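Local coordinates for protein Cys-Gly metallodipeptidase DUG1 (Saccharomyces cerevisiae, PDB 4G1P) that degrades glutathione as the catalytic component of the degradosomal complex and also acts alone as a metal-dependent dipeptidase with high specificity for Cys-Gly, at residues G445-H450 and E454-S459; L255-S258 and I262-D265; L78-V83 and G174-D179. All coordinates share one frame; numbering follows the deposited sequence.

Interaction 1 of 3, residues G445-H450 and E454-S459. With ZN (zinc ion), chain B; GLY (glycine), chain D; CYS (cysteine), chain E.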
loop_
_atom_site.group_PDB
_atom_site.type_symbol
_atom_site.label_atom_id
_atom_site.label_comp_id
_atom_site.label_asym_id
_atom_site.label_seq_id
_atom_site.Cartn_x
_atom_site.Cartn_y
_atom_site.Cartn_z
ATOM N N GLY A 445 27.123 9.263 3.659
ATOM C CA GLY A 445 25.752 9.737 3.731
ATOM C C GLY A 445 24.910 9.365 2.529
ATOM O O GLY A 445 23.736 9.722 2.460
ATOM N N ASP A 446 25.514 8.668 1.569
ATOM C CA ASP A 446 24.794 8.222 0.386
ATOM C C ASP A 446 24.745 6.702 0.320
ATOM O O ASP A 446 24.636 6.121 -0.753
ATOM C CB ASP A 446 25.415 8.804 -0.886
ATOM C CG ASP A 446 26.775 8.188 -1.233
ATOM O OD1 ASP A 446 27.377 7.501 -0.387
ATOM O OD2 ASP A 446 27.251 8.417 -2.367
ATOM N N ASP A 447 24.836 6.067 1.478
ATOM C CA ASP A 447 24.880 4.617 1.551
ATOM C C ASP A 447 23.525 3.978 1.203
ATOM O O ASP A 447 23.436 2.793 0.904
ATOM C CB ASP A 447 25.392 4.179 2.936
ATOM C CG ASP A 447 26.909 4.268 3.047
ATOM O OD1 ASP A 447 27.529 4.817 2.123
ATOM O OD2 ASP A 447 27.491 3.789 4.043
ATOM N N GLY A 448 22.470 4.780 1.229
ATOM C CA GLY A 448 21.157 4.300 0.864
ATOM C C GLY A 448 20.457 3.528 1.968
ATOM O O GLY A 448 19.648 2.652 1.682
ATOM N N ALA A 449 20.750 3.834 3.228
ATOM C CA ALA A 449 20.020 3.188 4.311
ATOM C C ALA A 449 18.514 3.434 4.161
ATOM O O ALA A 449 18.089 4.533 3.805
ATOM C CB ALA A 449 20.517 3.669 5.663
ATOM N N HIS A 450 17.729 2.387 4.414
ATOM C CA HIS A 450 16.267 2.419 4.323
ATOM C C HIS A 450 15.803 2.589 2.883
ATOM O O HIS A 450 14.651 2.951 2.629
ATOM C CB HIS A 450 15.675 3.527 5.201
ATOM C CG HIS A 450 15.905 3.325 6.662
ATOM N ND1 HIS A 450 15.130 3.932 7.628
ATOM C CD2 HIS A 450 16.824 2.587 7.326
ATOM C CE1 HIS A 450 15.558 3.572 8.823
ATOM N NE2 HIS A 450 16.589 2.760 8.669
ATOM N N GLU A 454 21.376 -0.455 -0.869
ATOM C CA GLU A 454 22.167 -0.061 0.290
ATOM C C GLU A 454 23.596 -0.573 0.134
ATOM O O GLU A 454 23.827 -1.764 -0.108
ATOM C CB GLU A 454 21.555 -0.611 1.578
ATOM C CG GLU A 454 22.186 -0.061 2.850
ATOM C CD GLU A 454 21.761 -0.814 4.099
ATOM O OE1 GLU A 454 20.587 -1.228 4.168
ATOM O OE2 GLU A 454 22.598 -1.007 5.013
ATOM N N LYS A 455 24.553 0.334 0.260
ATOM C CA LYS A 455 25.948 0.017 0.000
ATOM C C LYS A 455 26.822 0.432 1.175
ATOM O O LYS A 455 26.443 1.280 1.986
ATOM C CB LYS A 455 26.428 0.754 -1.244
ATOM C CG LYS A 455 27.256 2.014 -0.932
ATOM C CD LYS A 455 26.684 3.241 -1.628
ATOM C CE LYS A 455 27.668 4.404 -1.651
ATOM N NZ LYS A 455 27.997 4.912 -0.299
ATOM N N LEU A 456 27.989 -0.189 1.263
ATOM C CA LEU A 456 29.035 0.243 2.174
ATOM C C LEU A 456 30.315 0.251 1.364
ATOM O O LEU A 456 30.683 -0.767 0.788
ATOM C CB LEU A 456 29.171 -0.701 3.368
ATOM C CG LEU A 456 30.210 -0.236 4.407
ATOM C CD1 LEU A 456 29.918 1.186 4.830
ATOM C CD2 LEU A 456 30.257 -1.159 5.634
ATOM N N ASP A 457 30.976 1.399 1.285
ATOM C CA ASP A 457 32.237 1.465 0.566
ATOM C C ASP A 457 33.285 0.734 1.385
ATOM O O ASP A 457 33.341 0.884 2.603
ATOM C CB ASP A 457 32.648 2.910 0.321
ATOM C CG ASP A 457 31.634 3.667 -0.512
ATOM O OD1 ASP A 457 31.667 3.558 -1.760
ATOM O OD2 ASP A 457 30.796 4.372 0.089
ATOM N N ILE A 458 34.093 -0.083 0.715
ATOM C CA ILE A 458 35.114 -0.876 1.392
ATOM C C ILE A 458 36.124 0.034 2.102
ATOM O O ILE A 458 36.662 -0.323 3.156
ATOM C CB ILE A 458 35.815 -1.863 0.423
ATOM C CG1 ILE A 458 34.784 -2.800 -0.202
ATOM C CG2 ILE A 458 36.841 -2.695 1.141
ATOM C CD1 ILE A 458 35.371 -3.851 -1.118
ATOM N N SER A 459 36.345 1.223 1.544
ATOM C CA SER A 459 37.246 2.193 2.163
ATOM C C SER A 459 36.739 2.639 3.521
ATOM O O SER A 459 37.524 2.832 4.440
ATOM C CB SER A 459 37.480 3.403 1.261
ATOM O OG SER A 459 36.290 4.149 1.112
HETATM ZN ZN ZN B . 17.760 1.878 10.070
HETATM N N GLY D . 18.026 4.356 10.774
HETATM C CA GLY D . 17.638 3.446 11.835
HETATM C C GLY D . 16.501 4.131 12.544
HETATM O O GLY D . 16.659 4.651 13.645
HETATM N N CYS E . 15.351 4.144 11.881
HETATM C CA CYS E . 14.243 4.999 12.257
HETATM C C CYS E . 14.625 6.456 11.986
HETATM O O CYS E . 15.649 6.942 12.466
HETATM C CB CYS E . 13.850 4.768 13.718
HETATM S SG CYS E . 12.468 5.724 14.262
HETATM O O HOH W 1 18.652 0.067 5.604
#
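Asp-447 and Lys-455 meet twice, once through their backbones and once through their side chains. Lys-455 N donates to Asp-447 O at 2.8 Å. The bond is nearly straight (165°). The same oxygen takes a CA-H...O contact from Glu-454 CA at 3.2 Å. The lysine chain then bends at chi2 and chi4 and passes the carbonyl of Asp-446, putting its amine among three carboxylates. Lys-455 NZ lies 2.7 Å from Asp-446 OD1, which it meets from above the carboxylate plane. It lies 2.9 Å from Asp-457 OD2, on the syn side but tilted out of the carboxylate plane. A third salt bridge goes to Asp-447 OD1, though its modelled length is doubtful. With CG beside its own backbone N (chi1 -80°), Asp-447 turns OD1 to the amine, and its side chain crosses that of the lysine at about a right angle. Asp-447 OD2 is hydrogen-bonded to Thr-136 OG1. The amine, with Arg-444 at Asp-457, probably offsets the repulsion of the three acids.

Glu-454 lays CB and CG along the carbonyls of Asp-447 and Gly-448. A water joins its OE1 to His-450 N, the water to OE1 distance being 2.7 Å. Loop 445-450 carries His-450 to the metal. His-450 NE2 binds zinc at 2.0 Å, and Asp-137 and Glu-172 are further ligands of that ion. The Glu-454 carboxylate pairs with Arg-133 and accepts from the backbone N of Gly-134, Thr-136 and Asp-137, tying the contact to the start of helix 135-154. Strand 455-457 borders strand 129-131 in an antiparallel sheet and leads into helix 458-477.

Interaction 2 of 3, residues L255-S258 and I262-D265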
loop_
_atom_site.group_PDB
_atom_site.type_symbol
_atom_site.label_atom_id
_atom_site.label_comp_id
_atom_site.label_asym_id
_atom_site.label_seq_id
_atom_site.Cartn_x
_atom_site.Cartn_y
_atom_site.Cartn_z
ATOM N N LEU A 255 -0.727 18.861 7.939
ATOM C CA LEU A 255 0.330 18.679 8.929
ATOM C C LEU A 255 1.600 19.470 8.611
ATOM O O LEU A 255 2.358 19.823 9.509
ATOM C CB LEU A 255 0.674 17.195 9.074
ATOM C CG LEU A 255 -0.408 16.232 9.572
ATOM C CD1 LEU A 255 0.116 14.803 9.573
ATOM C CD2 LEU A 255 -0.867 16.618 10.963
ATOM N N VAL A 256 1.820 19.748 7.332
ATOM C CA VAL A 256 3.084 20.303 6.868
ATOM C C VAL A 256 2.946 20.766 5.420
ATOM O O VAL A 256 2.237 20.156 4.642
ATOM C CB VAL A 256 4.206 19.247 6.946
ATOM C CG1 VAL A 256 3.837 18.003 6.138
ATOM C CG2 VAL A 256 5.514 19.822 6.447
ATOM N N ASP A 257 3.609 21.851 5.048
ATOM C CA ASP A 257 3.527 22.285 3.661
ATOM C C ASP A 257 4.676 21.745 2.800
ATOM O O ASP A 257 5.468 20.925 3.239
ATOM C CB ASP A 257 3.396 23.811 3.556
ATOM C CG ASP A 257 4.585 24.553 4.154
ATOM O OD1 ASP A 257 5.722 24.032 4.111
ATOM O OD2 ASP A 257 4.378 25.669 4.666
ATOM N N SER A 258 4.753 22.213 1.570
ATOM C CA SER A 258 5.673 21.647 0.610
ATOM C C SER A 258 7.009 22.356 0.702
ATOM O O SER A 258 7.885 22.182 -0.150
ATOM C CB SER A 258 5.091 21.786 -0.797
ATOM O OG SER A 258 3.750 21.331 -0.831
ATOM N N ILE A 262 6.196 22.735 9.391
ATOM C CA ILE A 262 5.218 21.993 10.163
ATOM C C ILE A 262 4.100 22.948 10.578
ATOM O O ILE A 262 4.362 24.079 10.974
ATOM C CB ILE A 262 5.875 21.331 11.372
ATOM C CG1 ILE A 262 7.034 20.452 10.899
ATOM C CG2 ILE A 262 4.867 20.518 12.166
ATOM C CD1 ILE A 262 7.715 19.683 12.003
ATOM N N LEU A 263 2.853 22.500 10.464
ATOM C CA LEU A 263 1.710 23.381 10.647
ATOM C C LEU A 263 0.973 23.099 11.928
ATOM O O LEU A 263 -0.120 23.603 12.144
ATOM C CB LEU A 263 0.752 23.253 9.470
ATOM C CG LEU A 263 1.452 23.545 8.155
ATOM C CD1 LEU A 263 0.516 23.380 6.998
ATOM C CD2 LEU A 263 2.029 24.940 8.176
ATOM N N ILE A 264 1.568 22.301 12.790
ATOM C CA ILE A 264 0.913 21.966 14.035
ATOM C C ILE A 264 1.217 23.030 15.075
ATOM O O ILE A 264 2.376 23.314 15.346
ATOM C CB ILE A 264 1.375 20.603 14.523
ATOM C CG1 ILE A 264 0.847 19.521 13.577
ATOM C CG2 ILE A 264 0.927 20.371 15.945
ATOM C CD1 ILE A 264 1.404 18.151 13.847
ATOM N N ASP A 265 0.182 23.633 15.647
ATOM C CA ASP A 265 0.378 24.650 16.679
ATOM C C ASP A 265 1.124 24.099 17.882
ATOM O O ASP A 265 0.862 22.989 18.343
ATOM C CB ASP A 265 -0.965 25.221 17.164
ATOM C CG ASP A 265 -1.531 26.266 16.227
ATOM O OD1 ASP A 265 -0.748 26.832 15.429
ATOM O OD2 ASP A 265 -2.761 26.524 16.290
#
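Leu-263 lays its side chain over the backbone of Val-256. Its CG is 3.9 Å from Val-256 CA, and its CD1 reaches on to Val-256 C and Asp-257 N. CG stands beside the leucine's own backbone N (chi1 -57°), and its CB bond points toward the facing chain. One hydrogen bond joins the segments, from Leu-263 N to Leu-255 O at 2.9 Å. It is straight at the hydrogen (169°). An alanine here would keep that backbone bond but would probably leave a gap over Val-256 where CG and CD1 now lie.

Leu-255 and Ile-264 run side by side and point the same way, with Leu-255 CD2 4.0 Å from Ile-264 CD1. Both also pack on Leu-319 of strand 318-325 and on helix 355-371. Val-256 packs on Ile-246 of the second subunit.

Asp-257 OD1 accepts from the backbone N of Lys-259 and Lys-261, which holds the intervening turn. The bond to Lys-259 N fits an Asx turn. Val-256 and Ile-262 form a single beta bridge, with their CA atoms 4.3 Å apart. The contact thus closes a short loop between helices 244-252 and 267-270, within the helix-and-sheet lid domain of an M20 peptidase.

Interaction 3 of 3, residues L78-V83 and G174-D179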
loop_
_atom_site.group_PDB
_atom_site.type_symbol
_atom_site.label_atom_id
_atom_site.label_comp_id
_atom_site.label_asym_id
_atom_site.label_seq_id
_atom_site.Cartn_x
_atom_site.Cartn_y
_atom_site.Cartn_z
ATOM N N LEU A 78 4.493 -13.535 19.859
ATOM C CA LEU A 78 5.806 -13.658 19.267
ATOM C C LEU A 78 6.851 -13.168 20.278
ATOM O O LEU A 78 6.700 -12.079 20.837
ATOM C CB LEU A 78 5.832 -12.776 18.024
ATOM C CG LEU A 78 6.762 -13.092 16.865
ATOM C CD1 LEU A 78 6.432 -14.446 16.264
ATOM C CD2 LEU A 78 6.570 -12.006 15.838
ATOM N N SER A 79 7.893 -13.956 20.533
ATOM C CA SER A 79 8.974 -13.479 21.393
ATOM C C SER A 79 9.753 -12.383 20.667
ATOM O O SER A 79 9.812 -12.370 19.446
ATOM C CB SER A 79 9.930 -14.609 21.775
ATOM O OG SER A 79 9.260 -15.698 22.383
ATOM N N LEU A 80 10.348 -11.465 21.416
ATOM C CA LEU A 80 11.194 -10.428 20.828
ATOM C C LEU A 80 12.573 -11.000 20.519
ATOM O O LEU A 80 12.998 -11.948 21.176
ATOM C CB LEU A 80 11.331 -9.242 21.794
ATOM C CG LEU A 80 10.070 -8.398 21.993
ATOM C CD1 LEU A 80 10.096 -7.713 23.343
ATOM C CD2 LEU A 80 9.897 -7.379 20.876
ATOM N N PRO A 81 13.270 -10.429 19.515
ATOM C CA PRO A 81 14.684 -10.747 19.250
ATOM C C PRO A 81 15.486 -10.498 20.507
ATOM O O PRO A 81 15.247 -9.491 21.159
ATOM C CB PRO A 81 15.088 -9.713 18.202
ATOM C CG PRO A 81 13.829 -9.298 17.555
ATOM C CD PRO A 81 12.743 -9.418 18.580
ATOM N N PRO A 82 16.411 -11.402 20.855
ATOM C CA PRO A 82 17.216 -11.293 22.080
ATOM C C PRO A 82 18.229 -10.152 22.013
ATOM O O PRO A 82 18.747 -9.901 20.933
ATOM C CB PRO A 82 17.963 -12.630 22.113
ATOM C CG PRO A 82 18.031 -13.049 20.698
ATOM C CD PRO A 82 16.746 -12.609 20.087
ATOM N N VAL A 83 18.496 -9.465 23.121
ATOM C CA VAL A 83 19.571 -8.479 23.121
ATOM C C VAL A 83 20.811 -9.252 23.473
ATOM O O VAL A 83 20.760 -10.120 24.344
ATOM C CB VAL A 83 19.381 -7.341 24.141
ATOM C CG1 VAL A 83 20.586 -6.431 24.123
ATOM C CG2 VAL A 83 18.161 -6.537 23.809
ATOM N N GLY A 174 11.289 0.186 16.706
ATOM C CA GLY A 174 11.061 0.898 17.953
ATOM C C GLY A 174 11.967 0.570 19.128
ATOM O O GLY A 174 11.784 1.138 20.200
ATOM N N SER A 175 12.934 -0.329 18.945
ATOM C CA SER A 175 13.844 -0.728 20.029
ATOM C C SER A 175 13.083 -1.122 21.283
ATOM O O SER A 175 13.458 -0.744 22.387
ATOM C CB SER A 175 14.833 0.391 20.365
ATOM O OG SER A 175 15.681 0.676 19.262
ATOM N N LEU A 176 12.010 -1.879 21.092
ATOM C CA LEU A 176 11.093 -2.243 22.167
ATOM C C LEU A 176 11.777 -2.896 23.356
ATOM O O LEU A 176 12.540 -3.844 23.192
ATOM C CB LEU A 176 9.994 -3.183 21.640
ATOM C CG LEU A 176 9.113 -2.616 20.524
ATOM C CD1 LEU A 176 7.940 -3.538 20.144
ATOM C CD2 LEU A 176 8.622 -1.250 20.900
ATOM N N LYS A 177 11.482 -2.374 24.546
ATOM C CA LYS A 177 11.860 -2.988 25.823
ATOM C C LYS A 177 13.350 -2.865 26.178
ATOM O O LYS A 177 13.751 -3.197 27.290
ATOM C CB LYS A 177 11.404 -4.456 25.875
ATOM C CG LYS A 177 9.936 -4.656 25.575
ATOM C CD LYS A 177 9.090 -4.543 26.823
ATOM C CE LYS A 177 9.270 -5.759 27.719
ATOM N NZ LYS A 177 8.678 -5.554 29.075
ATOM N N LEU A 178 14.159 -2.393 25.232
ATOM C CA LEU A 178 15.601 -2.263 25.442
ATOM C C LEU A 178 15.894 -1.239 26.535
ATOM O O LEU A 178 16.766 -1.447 27.396
ATOM C CB LEU A 178 16.293 -1.849 24.141
ATOM C CG LEU A 178 17.803 -1.605 24.218
ATOM C CD1 LEU A 178 18.565 -2.836 24.683
ATOM C CD2 LEU A 178 18.317 -1.136 22.877
ATOM N N ASP A 179 15.156 -0.131 26.457
ATOM C CA ASP A 179 15.113 0.921 27.466
ATOM C C ASP A 179 15.153 0.352 28.884
ATOM O O ASP A 179 16.057 0.654 29.665
ATOM C CB ASP A 179 13.820 1.713 27.279
ATOM C CG ASP A 179 13.837 3.036 27.998
ATOM O OD1 ASP A 179 14.947 3.568 28.219
ATOM O OD2 ASP A 179 12.745 3.553 28.338
#
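Leu-80 turns CG to the side of its backbone N (chi1 -70°), and this sends its two methyls to Leu-176 and Lys-177. Leu-178 is set differently, with CG anti to its backbone N (chi1 177°), and it carries CD1 across to Val-83. The contact belongs to the alpha/beta catalytic domain of the M20 fold. It joins the chain entering strand 83-88 to the start of helix 178-185. It is wholly apolar, and no hydrogen bond links the two segments.

At one end, Leu-80 crosses Lys-177 at about a right angle. The methyl CD1 of Leu-80 lies 3.8 Å from Lys-177 CG. Only the aliphatic root of the lysine is used. The chain then bends at chi2 and chi3, and its amine plays no part in the contact. CD2, the other branch of Leu-80, rests against Leu-176 CB at 4.3 Å. Lys-177 holds the N-cap position of the helix, so the contact falls where the loop turns into helix.

Val-83 and Leu-178 are buried. Val-83 also packs on Cys-166 and Glu-168 of the neighbouring strand 162-168, and Leu-178 touches Glu-168 too. The side chains of His-102 and Glu-171, assigned by similarity to metal binding and to proton acceptance, are each about 7 Å from that of Leu-178. Val-83 and Leu-178 cross at about a right angle. One methyl, Leu-178 CD1, meets both branches of the valine, at 3.8 Å from Val-83 CG2 and 4.2 Å from Val-83 CG1.

Interactions 1 and 3 lie on opposite sides of the chain's centre, their own centres 26 Å apart and their nearest atoms about 10 Å apart. The active site relates the two. Interaction 1 supplies His-450 to one of the two zinc ions and to the glycine and cysteine pockets. Interaction 3 only borders the site, with the Leu-176 side chain about 10 Å from the bound cysteine. Interaction 2 is remote, its centre 31 Å from that of interaction 1 and 33 Å from that of interaction 3. Interactions 1 and 2 both touch the second subunit; in interaction 1, His-450 meets the ring of His-233 of that subunit. No two of the three contacts touch.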